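Local coordinates for mannan endo-1,4-beta-mannosidase (Mytilus edulis, PDB 2C0H), which hydrolyses internal beta-1,4-mannosidic linkages in the backbones of mannans, galactomannans and glucomannans, at residues G9-L12 / H17-F20; T46-L51 / Q101-L106; G126-T131 / H194-Q199; N227-A230 / G236-N239. The protein carries 3 engineered substitutions. One frame throughout, in Å; residues are numbered along the deposited sequence.

Contact 1: residues G9-L12 / H17-F20; sequences GTNL and HHIF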
loop_
_atom_site.group_PDB
_atom_site.type_symbol
_atom_site.label_atom_id
_atom_site.label_comp_id
_atom_site.label_asym_id
_atom_site.label_seq_id
_atom_site.Cartn_x
_atom_site.Cartn_y
_atom_site.Cartn_z
ATOM N N GLY A 9 -2.559 18.740 2.818
ATOM C CA GLY A 9 -3.903 18.483 3.323
ATOM C C GLY A 9 -4.387 17.129 2.832
ATOM O O GLY A 9 -3.795 16.110 3.174
ATOM N N THR A 10 -5.448 17.132 2.025
ATOM C CA THR A 10 -6.001 15.887 1.467
ATOM C C THR A 10 -5.693 15.693 -0.029
ATOM O O THR A 10 -6.295 14.833 -0.668
ATOM C CB THR A 10 -7.519 15.787 1.710
ATOM O OG1 THR A 10 -8.183 16.889 1.080
ATOM C CG2 THR A 10 -7.831 15.807 3.209
ATOM N N ASN A 11 -4.733 16.470 -0.540
ATOM C CA ASN A 11 -4.237 16.380 -1.924
ATOM C C ASN A 11 -2.792 15.848 -2.004
ATOM O O ASN A 11 -1.983 16.110 -1.109
ATOM C CB ASN A 11 -4.214 17.772 -2.571
ATOM C CG ASN A 11 -5.578 18.242 -3.073
ATOM O OD1 ASN A 11 -6.563 17.505 -3.071
ATOM N ND2 ASN A 11 -5.622 19.497 -3.523
ATOM N N LEU A 12 -2.468 15.151 -3.095
ATOM C CA LEU A 12 -1.090 14.792 -3.457
ATOM C C LEU A 12 -0.545 15.771 -4.509
ATOM O O LEU A 12 -1.266 16.181 -5.424
ATOM C CB LEU A 12 -1.009 13.362 -4.019
ATOM C CG LEU A 12 -1.239 12.211 -3.041
ATOM C CD1 LEU A 12 -1.318 10.882 -3.776
ATOM C CD2 LEU A 12 -0.153 12.136 -1.996
ATOM N N HIS A 17 2.689 20.713 -7.947
ATOM C CA HIS A 17 1.446 20.739 -8.717
ATOM C C HIS A 17 0.549 19.580 -8.318
ATOM O O HIS A 17 1.058 18.502 -8.091
ATOM C CB HIS A 17 1.770 20.649 -10.198
ATOM C CG HIS A 17 2.651 21.757 -10.679
ATOM N ND1 HIS A 17 2.205 23.054 -10.789
ATOM C CD2 HIS A 17 3.951 21.772 -11.049
ATOM C CE1 HIS A 17 3.193 23.822 -11.213
ATOM N NE2 HIS A 17 4.262 23.067 -11.385
ATOM N N HIS A 18 -0.769 19.809 -8.255
ATOM C CA HIS A 18 -1.768 18.777 -7.893
ATOM C C HIS A 18 -1.725 17.626 -8.907
ATOM O O HIS A 18 -1.771 17.860 -10.118
ATOM C CB HIS A 18 -3.168 19.419 -7.825
ATOM C CG HIS A 18 -4.258 18.518 -7.340
ATOM N ND1 HIS A 18 -5.590 18.762 -7.608
ATOM C CD2 HIS A 18 -4.228 17.396 -6.584
ATOM C CE1 HIS A 18 -6.328 17.822 -7.049
ATOM N NE2 HIS A 18 -5.529 16.981 -6.419
ATOM N N ILE A 19 -1.576 16.402 -8.403
ATOM C CA ILE A 19 -1.563 15.177 -9.242
ATOM C C ILE A 19 -2.553 14.129 -8.715
ATOM O O ILE A 19 -3.061 14.216 -7.603
ATOM C CB ILE A 19 -0.135 14.573 -9.389
ATOM C CG1 ILE A 19 0.403 14.056 -8.038
ATOM C CG2 ILE A 19 0.805 15.591 -10.067
ATOM C CD1 ILE A 19 0.008 12.611 -7.744
ATOM N N PHE A 20 -2.816 13.131 -9.551
ATOM C CA PHE A 20 -3.625 11.984 -9.197
ATOM C C PHE A 20 -2.852 10.746 -9.613
ATOM O O PHE A 20 -2.344 10.710 -10.748
ATOM C CB PHE A 20 -4.937 12.039 -9.992
ATOM C CG PHE A 20 -5.890 10.909 -9.700
ATOM C CD1 PHE A 20 -6.811 10.970 -8.647
ATOM C CD2 PHE A 20 -5.896 9.790 -10.522
ATOM C CE1 PHE A 20 -7.714 9.927 -8.403
ATOM C CE2 PHE A 20 -6.794 8.735 -10.277
ATOM C CZ PHE A 20 -7.691 8.800 -9.226
HETATM O O HOH W 1 -4.477 14.476 -5.075
#
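Asn-11 lays its side-chain amide over one face of the His-18 imidazole. The two planes are only 17° apart, so this is a stack of amide on ring. Asn-11 ND2 stands 3.8 Å above the ring plane, over its centre. His-18 reaches this place because its CG is anti to the backbone N (chi1 -174°), which carries the ring across to the other strand. At Leu-12 the backbone takes over. Ile-19 N donates to Leu-12 O at 3.0 Å, and the N-H points almost straight at the oxygen (178°). The same Leu-12 O lies at the edge of the His-18 ring, in its plane, 3.4 Å from His-18 CD2. Leu-12 N turns instead to a water at 2.9 Å. That water also donates to Ile-19 O and bonds His-18 NE2, so it bridges the strands where no direct bond closes the pair. Leu-12 CB meets Ile-19 CD1 at 3.9 Å. The contact belongs to the antiparallel beta hairpin of strands 11-14 and 17-25. Strand 5-8 pairs antiparallel with strand 11-14, and its Val-7 and Leu-5 touch Leu-12 and Ile-19. Strand 17-25 runs on to pair with the parallel strands 61-68 and 319-322.

Contact 2: residues T46-L51 / Q101-L106; sequences TFESTL and QRHNIL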
loop_
_atom_site.group_PDB
_atom_site.type_symbol
_atom_site.label_atom_id
_atom_site.label_comp_id
_atom_site.label_asym_id
_atom_site.label_seq_id
_atom_site.Cartn_x
_atom_site.Cartn_y
_atom_site.Cartn_z
ATOM N N THR A 46 8.738 -9.233 -18.036
ATOM C CA THR A 46 7.337 -9.007 -17.635
ATOM C C THR A 46 7.183 -7.648 -16.957
ATOM O O THR A 46 6.253 -6.901 -17.235
ATOM C CB THR A 46 6.820 -10.114 -16.683
ATOM O OG1 THR A 46 6.955 -11.398 -17.328
ATOM C CG2 THR A 46 5.384 -9.886 -16.295
ATOM N N PHE A 47 8.094 -7.336 -16.046
ATOM C CA PHE A 47 8.051 -6.038 -15.410
ATOM C C PHE A 47 8.126 -4.915 -16.480
ATOM O O PHE A 47 7.368 -3.938 -16.424
ATOM C CB PHE A 47 9.201 -5.893 -14.394
ATOM C CG PHE A 47 8.936 -6.509 -13.031
ATOM C CD1 PHE A 47 7.945 -6.012 -12.180
ATOM C CD2 PHE A 47 9.712 -7.578 -12.577
ATOM C CE1 PHE A 47 7.747 -6.566 -10.919
ATOM C CE2 PHE A 47 9.498 -8.138 -11.326
ATOM C CZ PHE A 47 8.535 -7.634 -10.502
ATOM N N GLU A 48 9.015 -5.070 -17.460
ATOM C CA GLU A 48 9.242 -4.038 -18.489
ATOM C C GLU A 48 8.068 -3.932 -19.458
ATOM O O GLU A 48 7.686 -2.828 -19.855
ATOM C CB GLU A 48 10.550 -4.293 -19.265
ATOM C CG GLU A 48 10.722 -3.486 -20.551
ATOM C CD GLU A 48 10.786 -1.976 -20.340
ATOM O OE1 GLU A 48 11.237 -1.522 -19.260
ATOM O OE2 GLU A 48 10.387 -1.239 -21.275
ATOM N N SER A 49 7.485 -5.065 -19.831
ATOM C CA SER A 49 6.338 -5.005 -20.739
ATOM C C SER A 49 5.139 -4.349 -20.046
ATOM O O SER A 49 4.361 -3.644 -20.688
ATOM C CB SER A 49 5.983 -6.384 -21.296
ATOM O OG SER A 49 5.534 -7.261 -20.303
ATOM N N THR A 50 4.986 -4.582 -18.739
ATOM C CA THR A 50 3.901 -3.963 -17.966
ATOM C C THR A 50 4.079 -2.442 -17.948
ATOM O O THR A 50 3.108 -1.702 -18.124
ATOM C CB THR A 50 3.827 -4.524 -16.517
ATOM O OG1 THR A 50 3.506 -5.921 -16.551
ATOM C CG2 THR A 50 2.784 -3.813 -15.701
ATOM N N LEU A 51 5.305 -1.988 -17.715
ATOM C CA LEU A 51 5.613 -0.554 -17.746
ATOM C C LEU A 51 5.315 0.080 -19.108
ATOM O O LEU A 51 4.780 1.180 -19.170
ATOM C CB LEU A 51 7.073 -0.298 -17.392
ATOM C CG LEU A 51 7.537 -0.622 -15.977
ATOM C CD1 LEU A 51 9.055 -0.499 -15.931
ATOM C CD2 LEU A 51 6.875 0.293 -14.949
ATOM N N GLN A 101 11.651 4.743 -14.496
ATOM C CA GLN A 101 11.978 6.137 -14.791
ATOM C C GLN A 101 11.948 6.402 -16.295
ATOM O O GLN A 101 11.459 7.436 -16.719
ATOM C CB GLN A 101 13.356 6.495 -14.227
ATOM C CG GLN A 101 13.677 7.959 -14.312
ATOM C CD GLN A 101 15.014 8.312 -13.701
ATOM O OE1 GLN A 101 15.547 7.580 -12.864
ATOM N NE2 GLN A 101 15.554 9.455 -14.098
ATOM N N ARG A 102 12.448 5.448 -17.076
ATOM C CA ARG A 102 12.492 5.574 -18.537
ATOM C C ARG A 102 11.077 5.657 -19.121
ATOM O O ARG A 102 10.901 6.183 -20.240
ATOM C CB ARG A 102 13.274 4.409 -19.169
ATOM C CG ARG A 102 14.785 4.482 -18.951
ATOM C CD ARG A 102 15.569 3.487 -19.791
ATOM N NE ARG A 102 15.414 2.105 -19.356
ATOM C CZ ARG A 102 16.174 1.489 -18.448
ATOM N NH1 ARG A 102 17.168 2.120 -17.835
ATOM N NH2 ARG A 102 15.924 0.225 -18.144
ATOM N N HIS A 103 10.086 5.155 -18.375
ATOM C CA HIS A 103 8.659 5.183 -18.772
ATOM C C HIS A 103 7.785 6.182 -17.977
ATOM O O HIS A 103 6.547 6.139 -18.049
ATOM C CB HIS A 103 8.062 3.775 -18.646
ATOM C CG HIS A 103 8.627 2.786 -19.615
ATOM N ND1 HIS A 103 8.150 2.655 -20.903
ATOM C CD2 HIS A 103 9.627 1.883 -19.492
ATOM C CE1 HIS A 103 8.826 1.706 -21.525
ATOM N NE2 HIS A 103 9.728 1.221 -20.692
ATOM N N ASN A 104 8.417 7.069 -17.205
ATOM C CA ASN A 104 7.735 8.026 -16.324
ATOM C C ASN A 104 6.690 7.420 -15.366
ATOM O O ASN A 104 5.590 7.951 -15.213
ATOM C CB ASN A 104 7.094 9.164 -17.140
ATOM C CG ASN A 104 8.087 10.228 -17.543
ATOM O OD1 ASN A 104 8.902 10.684 -16.739
ATOM N ND2 ASN A 104 8.007 10.655 -18.794
ATOM N N ILE A 105 7.050 6.319 -14.712
ATOM C CA ILE A 105 6.147 5.633 -13.776
ATOM C C ILE A 105 6.757 5.600 -12.374
ATOM O O ILE A 105 7.953 5.352 -12.245
ATOM C CB ILE A 105 5.841 4.220 -14.299
ATOM C CG1 ILE A 105 4.899 4.352 -15.516
ATOM C CG2 ILE A 105 5.227 3.370 -13.230
ATOM C CD1 ILE A 105 4.646 3.056 -16.242
ATOM N N LEU A 106 5.937 5.901 -11.369
ATOM C CA LEU A 106 6.323 5.815 -9.950
ATOM C C LEU A 106 6.007 4.442 -9.376
ATOM O O LEU A 106 4.906 3.904 -9.560
ATOM C CB LEU A 106 5.570 6.862 -9.134
ATOM C CG LEU A 106 5.881 8.326 -9.409
ATOM C CD1 LEU A 106 4.839 9.203 -8.732
ATOM C CD2 LEU A 106 7.297 8.701 -8.929
#
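A His-carboxylate hydrogen bond ties Glu-48, on helix 40-56, to His-103, just past helix 89-102. These are two neighbouring helices of the outer layer of the TIM barrel. His-103 NE2 donates to Glu-48 OE2 at 2.6 Å. The bond is short but bent, with 139° at the hydrogen. The ring nitrogen meets OE2 on the syn side, somewhat out of the carboxylate plane. Carboxylate and ring are turned 42° against each other, so the two groups do not lie flat together. Glu-48 arrives with CG anti to its own N (chi1 166°) and then bends at chi2, which swings the carboxylate over to the histidine. One face of the His-103 ring lies against Leu-51, whose CB is 4.0 Å from His-103 CD2. Deeper in, the contact turns apolar. Leu-51 CD2 packs on Ile-105 CD1 at 3.8 Å, and Ile-105 CD1 also comes within 3.5 Å of Leu-51 O. Asn-104, with positive phi, is the C-prime residue of a Schellman motif that ends helix 89-102. The chain then turns inward to strand 106-113, with Ile-105 facing helix 40-56. The second ring nitrogen, His-103 ND1, is hydrogen-bonded to Gln-55 OE1. Both ring nitrogens are thus engaged by helix 40-56, which fixes the rotation of the ring. If ND1 and NE2 both carry protons, the ring would be cationic, and the nearby carboxylate would probably favour that state.

Contact 3: residues G126-T131 / H194-Q199; sequences GLMVDT and HLYSAQ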
loop_
_atom_site.group_PDB
_atom_site.type_symbol
_atom_site.label_atom_id
_atom_site.label_comp_id
_atom_site.label_asym_id
_atom_site.label_seq_id
_atom_site.Cartn_x
_atom_site.Cartn_y
_atom_site.Cartn_z
ATOM N N GLY A 126 6.924 -13.306 14.227
ATOM C CA GLY A 126 7.920 -12.837 15.181
ATOM C C GLY A 126 8.065 -11.334 15.193
ATOM O O GLY A 126 8.209 -10.719 16.251
ATOM N N LEU A 127 8.067 -10.732 14.008
ATOM C CA LEU A 127 8.214 -9.273 13.885
ATOM C C LEU A 127 6.962 -8.553 14.424
ATOM O O LEU A 127 7.030 -7.438 14.929
ATOM C CB LEU A 127 8.460 -8.884 12.416
ATOM C CG LEU A 127 9.624 -9.536 11.660
ATOM C CD1 LEU A 127 9.763 -8.978 10.245
ATOM C CD2 LEU A 127 10.931 -9.362 12.406
ATOM N N MET A 128 5.808 -9.192 14.320
ATOM C CA MET A 128 4.563 -8.624 14.827
ATOM C C MET A 128 4.436 -8.669 16.358
ATOM O O MET A 128 3.928 -7.730 16.972
ATOM C CB MET A 128 3.374 -9.337 14.156
ATOM C CG MET A 128 2.000 -8.844 14.568
ATOM S SD MET A 128 1.638 -7.174 14.041
ATOM C CE MET A 128 1.375 -7.446 12.295
ATOM N N VAL A 129 4.884 -9.747 16.989
ATOM C CA VAL A 129 4.620 -9.919 18.416
ATOM C C VAL A 129 5.817 -9.661 19.330
ATOM O O VAL A 129 5.607 -9.507 20.535
ATOM C CB VAL A 129 4.028 -11.308 18.738
ATOM C CG1 VAL A 129 2.767 -11.551 17.911
ATOM C CG2 VAL A 129 5.039 -12.426 18.541
ATOM N N ASP A 130 7.031 -9.631 18.775
ATOM C CA ASP A 130 8.289 -9.422 19.530
ATOM C C ASP A 130 8.972 -8.125 19.080
ATOM O O ASP A 130 9.546 -8.033 17.972
ATOM C CB ASP A 130 9.227 -10.617 19.343
ATOM C CG ASP A 130 10.468 -10.559 20.236
ATOM O OD1 ASP A 130 11.023 -9.454 20.446
ATOM O OD2 ASP A 130 10.896 -11.631 20.721
ATOM N N THR A 131 8.922 -7.099 19.927
ATOM C CA THR A 131 9.478 -5.814 19.540
ATOM C C THR A 131 11.003 -5.840 19.256
ATOM O O THR A 131 11.511 -5.064 18.461
ATOM C CB THR A 131 9.170 -4.733 20.580
ATOM O OG1 THR A 131 9.623 -5.166 21.865
ATOM C CG2 THR A 131 7.667 -4.453 20.640
ATOM N N HIS A 194 -7.448 -15.298 13.926
ATOM C CA HIS A 194 -7.655 -14.270 14.949
ATOM C C HIS A 194 -6.352 -14.160 15.746
ATOM O O HIS A 194 -6.271 -14.636 16.891
ATOM C CB HIS A 194 -8.832 -14.632 15.866
ATOM C CG HIS A 194 -10.171 -14.600 15.186
ATOM N ND1 HIS A 194 -11.364 -14.687 15.871
ATOM C CD2 HIS A 194 -10.499 -14.464 13.877
ATOM C CE1 HIS A 194 -12.370 -14.632 15.010
ATOM N NE2 HIS A 194 -11.871 -14.497 13.795
ATOM N N LEU A 195 -5.342 -13.526 15.147
ATOM C CA LEU A 195 -3.957 -13.606 15.644
ATOM C C LEU A 195 -3.500 -12.410 16.464
ATOM O O LEU A 195 -2.855 -12.591 17.493
ATOM C CB LEU A 195 -2.971 -13.793 14.495
ATOM C CG LEU A 195 -3.268 -14.930 13.515
ATOM C CD1 LEU A 195 -2.150 -15.026 12.490
ATOM C CD2 LEU A 195 -3.455 -16.221 14.257
ATOM N N TYR A 196 -3.812 -11.206 15.996
ATOM C CA TYR A 196 -3.208 -9.977 16.526
ATOM C C TYR A 196 -4.255 -8.989 17.006
ATOM O O TYR A 196 -5.307 -8.831 16.396
ATOM C CB TYR A 196 -2.312 -9.313 15.467
ATOM C CG TYR A 196 -1.336 -10.286 14.846
ATOM C CD1 TYR A 196 -0.438 -11.001 15.638
ATOM C CD2 TYR A 196 -1.330 -10.533 13.489
ATOM C CE1 TYR A 196 0.443 -11.918 15.089
ATOM C CE2 TYR A 196 -0.462 -11.450 12.932
ATOM C CZ TYR A 196 0.432 -12.144 13.736
ATOM O OH TYR A 196 1.294 -13.060 13.182
ATOM N N SER A 197 -3.973 -8.321 18.120
ATOM C CA SER A 197 -4.855 -7.269 18.584
ATOM C C SER A 197 -4.698 -6.016 17.725
ATOM O O SER A 197 -3.696 -5.850 17.040
ATOM C CB SER A 197 -4.551 -6.920 20.036
ATOM O OG SER A 197 -3.248 -6.397 20.174
ATOM N N ALA A 198 -5.690 -5.135 17.781
ATOM C CA ALA A 198 -5.590 -3.841 17.111
ATOM C C ALA A 198 -4.345 -3.080 17.550
ATOM O O ALA A 198 -3.670 -2.474 16.726
ATOM C CB ALA A 198 -6.833 -3.004 17.363
ATOM N N GLN A 199 -4.026 -3.127 18.844
ATOM C CA GLN A 199 -2.817 -2.463 19.332
ATOM C C GLN A 199 -1.505 -3.045 18.745
ATOM O O GLN A 199 -0.558 -2.308 18.455
ATOM C CB GLN A 199 -2.787 -2.461 20.859
ATOM C CG GLN A 199 -1.593 -1.680 21.438
ATOM C CD GLN A 199 -0.360 -2.539 21.702
ATOM O OE1 GLN A 199 -0.463 -3.730 22.013
ATOM N NE2 GLN A 199 0.821 -1.921 21.612
#
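Tyr-196 turns its ring toward the end of helix 121-129, and the residue before it backs that ring. Leu-195 puts its CB 3.6 Å above the plane on the face turned from Met-128. On the opposite face Met-128 CG sits over the centre, 3.4 Å from the ring centroid and 12° off the normal. This is a CH-pi contact. The tyrosine is therefore held flat between an aliphatic carbon of its own segment and one from the helix. Met-128 CG is anti to the backbone N (chi1 -179°), and the chain then bends at chi2 and chi3. This keeps the sulfur over the same face, with Met-128 SD 4.6 Å from the Tyr-196 centroid, a Met-aromatic contact. Val-129 adds its CG1 obliquely, 3.7 Å from Tyr-196 CE1. The segment 194-199 belongs to the long excursion that follows strand 155-162 of the TIM barrel and leads into helix 198-215. The hydroxyl of Tyr-196 is hydrogen-bonded to Asn-125 ND2 and His-121 NE2, both on helix 121-129, so that helix meets the ring by its face and by its polar end. A leucine here would remove the aromatic face and the hydroxyl, and would probably leave Met-128 poorly packed and Asn-125 and His-121 without their shared partner. Ser-197 then takes the N-cap position of helix 198-215, its side chain capping a backbone N further on. Within that helix, Gln-199 NE2 bonds Ala-249 O, and Arg-203 NH2 reaches back to Met-128 O.

Contact 4: residues N227-A230 / G236-N239; sequences NMKA and GFHN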
loop_
_atom_site.group_PDB
_atom_site.type_symbol
_atom_site.label_atom_id
_atom_site.label_comp_id
_atom_site.label_asym_id
_atom_site.label_seq_id
_atom_site.Cartn_x
_atom_site.Cartn_y
_atom_site.Cartn_z
ATOM N N ASN A 227 -10.814 -2.805 4.160
ATOM C CA ASN A 227 -12.197 -2.310 4.129
ATOM C C ASN A 227 -12.293 -1.004 4.908
ATOM O O ASN A 227 -11.609 -0.824 5.912
ATOM C CB ASN A 227 -13.158 -3.362 4.706
ATOM C CG ASN A 227 -14.630 -2.972 4.590
ATOM O OD1 ASN A 227 -15.174 -2.302 5.457
ATOM N ND2 ASN A 227 -15.293 -3.464 3.554
ATOM N N MET A 228 -13.152 -0.103 4.448
ATOM C CA MET A 228 -13.347 1.177 5.116
ATOM C C MET A 228 -13.767 1.085 6.591
ATOM O O MET A 228 -13.541 2.037 7.344
ATOM C CB MET A 228 -14.379 1.997 4.336
ATOM C CG MET A 228 -14.539 3.429 4.754
ATOM S SD MET A 228 -13.059 4.449 4.613
ATOM C CE MET A 228 -12.760 4.328 2.878
ATOM N N LYS A 229 -14.377 -0.021 7.018
ATOM C CA LYS A 229 -14.738 -0.211 8.434
ATOM C C LYS A 229 -13.574 -0.094 9.415
ATOM O O LYS A 229 -13.811 0.136 10.597
ATOM C CB LYS A 229 -15.442 -1.558 8.648
ATOM C CG LYS A 229 -16.847 -1.569 8.101
ATOM C CD LYS A 229 -17.527 -2.897 8.298
ATOM C CE LYS A 229 -18.984 -2.818 7.861
ATOM N NZ LYS A 229 -19.671 -4.140 7.988
ATOM N N ALA A 230 -12.348 -0.235 8.925
ATOM C CA ALA A 230 -11.149 -0.097 9.751
ATOM C C ALA A 230 -10.383 1.214 9.482
ATOM O O ALA A 230 -9.287 1.418 10.018
ATOM C CB ALA A 230 -10.251 -1.300 9.538
ATOM N N GLY A 236 -20.067 5.174 12.574
ATOM C CA GLY A 236 -20.026 4.176 13.643
ATOM C C GLY A 236 -18.837 3.225 13.623
ATOM O O GLY A 236 -18.833 2.205 14.333
ATOM N N PHE A 237 -17.819 3.552 12.832
ATOM C CA PHE A 237 -16.616 2.727 12.727
ATOM C C PHE A 237 -15.456 3.405 13.444
ATOM O O PHE A 237 -15.631 4.456 14.059
ATOM C CB PHE A 237 -16.277 2.474 11.257
ATOM C CG PHE A 237 -17.433 1.959 10.446
ATOM C CD1 PHE A 237 -18.254 0.957 10.939
ATOM C CD2 PHE A 237 -17.679 2.463 9.179
ATOM C CE1 PHE A 237 -19.327 0.482 10.193
ATOM C CE2 PHE A 237 -18.747 1.988 8.426
ATOM C CZ PHE A 237 -19.559 0.996 8.932
ATOM N N HIS A 238 -14.281 2.784 13.396
ATOM C CA HIS A 238 -13.076 3.375 13.974
ATOM C C HIS A 238 -11.908 3.287 12.998
ATOM O O HIS A 238 -11.764 2.298 12.280
ATOM C CB HIS A 238 -12.705 2.673 15.280
ATOM C CG HIS A 238 -13.697 2.878 16.380
ATOM N ND1 HIS A 238 -13.973 4.121 16.911
ATOM C CD2 HIS A 238 -14.473 2.000 17.057
ATOM C CE1 HIS A 238 -14.877 3.998 17.867
ATOM N NE2 HIS A 238 -15.201 2.722 17.972
ATOM N N ASN A 239 -11.076 4.326 12.960
ATOM C CA ASN A 239 -9.883 4.344 12.111
ATOM C C ASN A 239 -8.660 3.831 12.873
ATOM O O ASN A 239 -8.131 4.531 13.714
ATOM C CB ASN A 239 -9.624 5.769 11.586
ATOM C CG ASN A 239 -8.502 5.848 10.535
ATOM O OD1 ASN A 239 -7.872 4.857 10.158
ATOM N ND2 ASN A 239 -8.251 7.066 10.062
#
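The Phe-237 ring has Lys-229 over one face. Lys-229 CG stands 3.7 Å above the plane over the ring centre, and its direction from the centroid is 11° off the normal, a CH-pi contact. The lysine chain is extended beyond CG, and the next carbon but one stays close as well, with Lys-229 CE 4.0 Å from Phe-237 CZ. It is thus the aliphatic stem of the lysine that lies on the ring. Lys-229 CG is anti to its carbonyl carbon (chi1 -73°), which sends the stem across the phenyl face. At the base of the ring, Phe-237 CB touches Lys-229 O at 3.5 Å. An alanine in place of Phe-237 would take away the ring and would probably leave the lysine stem without its flat support, free to swing. The two backbones meet without any direct hydrogen bond. Ala-230 CA makes a CA-H...O contact with His-238 O at 3.5 Å. The position of Lys-229 is set from its own side, since Lys-229 N donates to Asn-227 OD1 at 2.9 Å. Asn-227 ND2 is in turn bonded to Glu-274 OE2. Across the loop, Asn-239 N bonds Asp-233 OD1, and Asn-239 OD1 takes the N of Tyr-241. His-238 meets His-183 edge-to-face. The Asn-227 bond is an Asx turn, and it opens the short 3-10 turn 228-230. Both segments belong to the loop that follows barrel strand 221-225, next to Trp-226, a substrate-binding residue by similarity.

How the contacts relate
All four contacts lie 17 to 19 Å from the centre of the chain, outside the barrel core. Contact 3 is the buried one; the others are partly buried. No two contacts touch or share a helix or strand. Contacts 1 and 2 come closest by nearest atoms, about 6 Å, and strand 17-25 of contact 1 leads on to helix 40-56 of contact 2. Contact 3 joins the end of helix 121-129 to the excursion after strand 155-162; contact 4 lies within the loop after the next barrel strand, 221-225. Both are nearer the annotated sites. Contacts 1 and 2 have direct hydrogen bonds, backbone in one and side-chain in the other. Contacts 3 and 4 have none and rely on CH-pi packing.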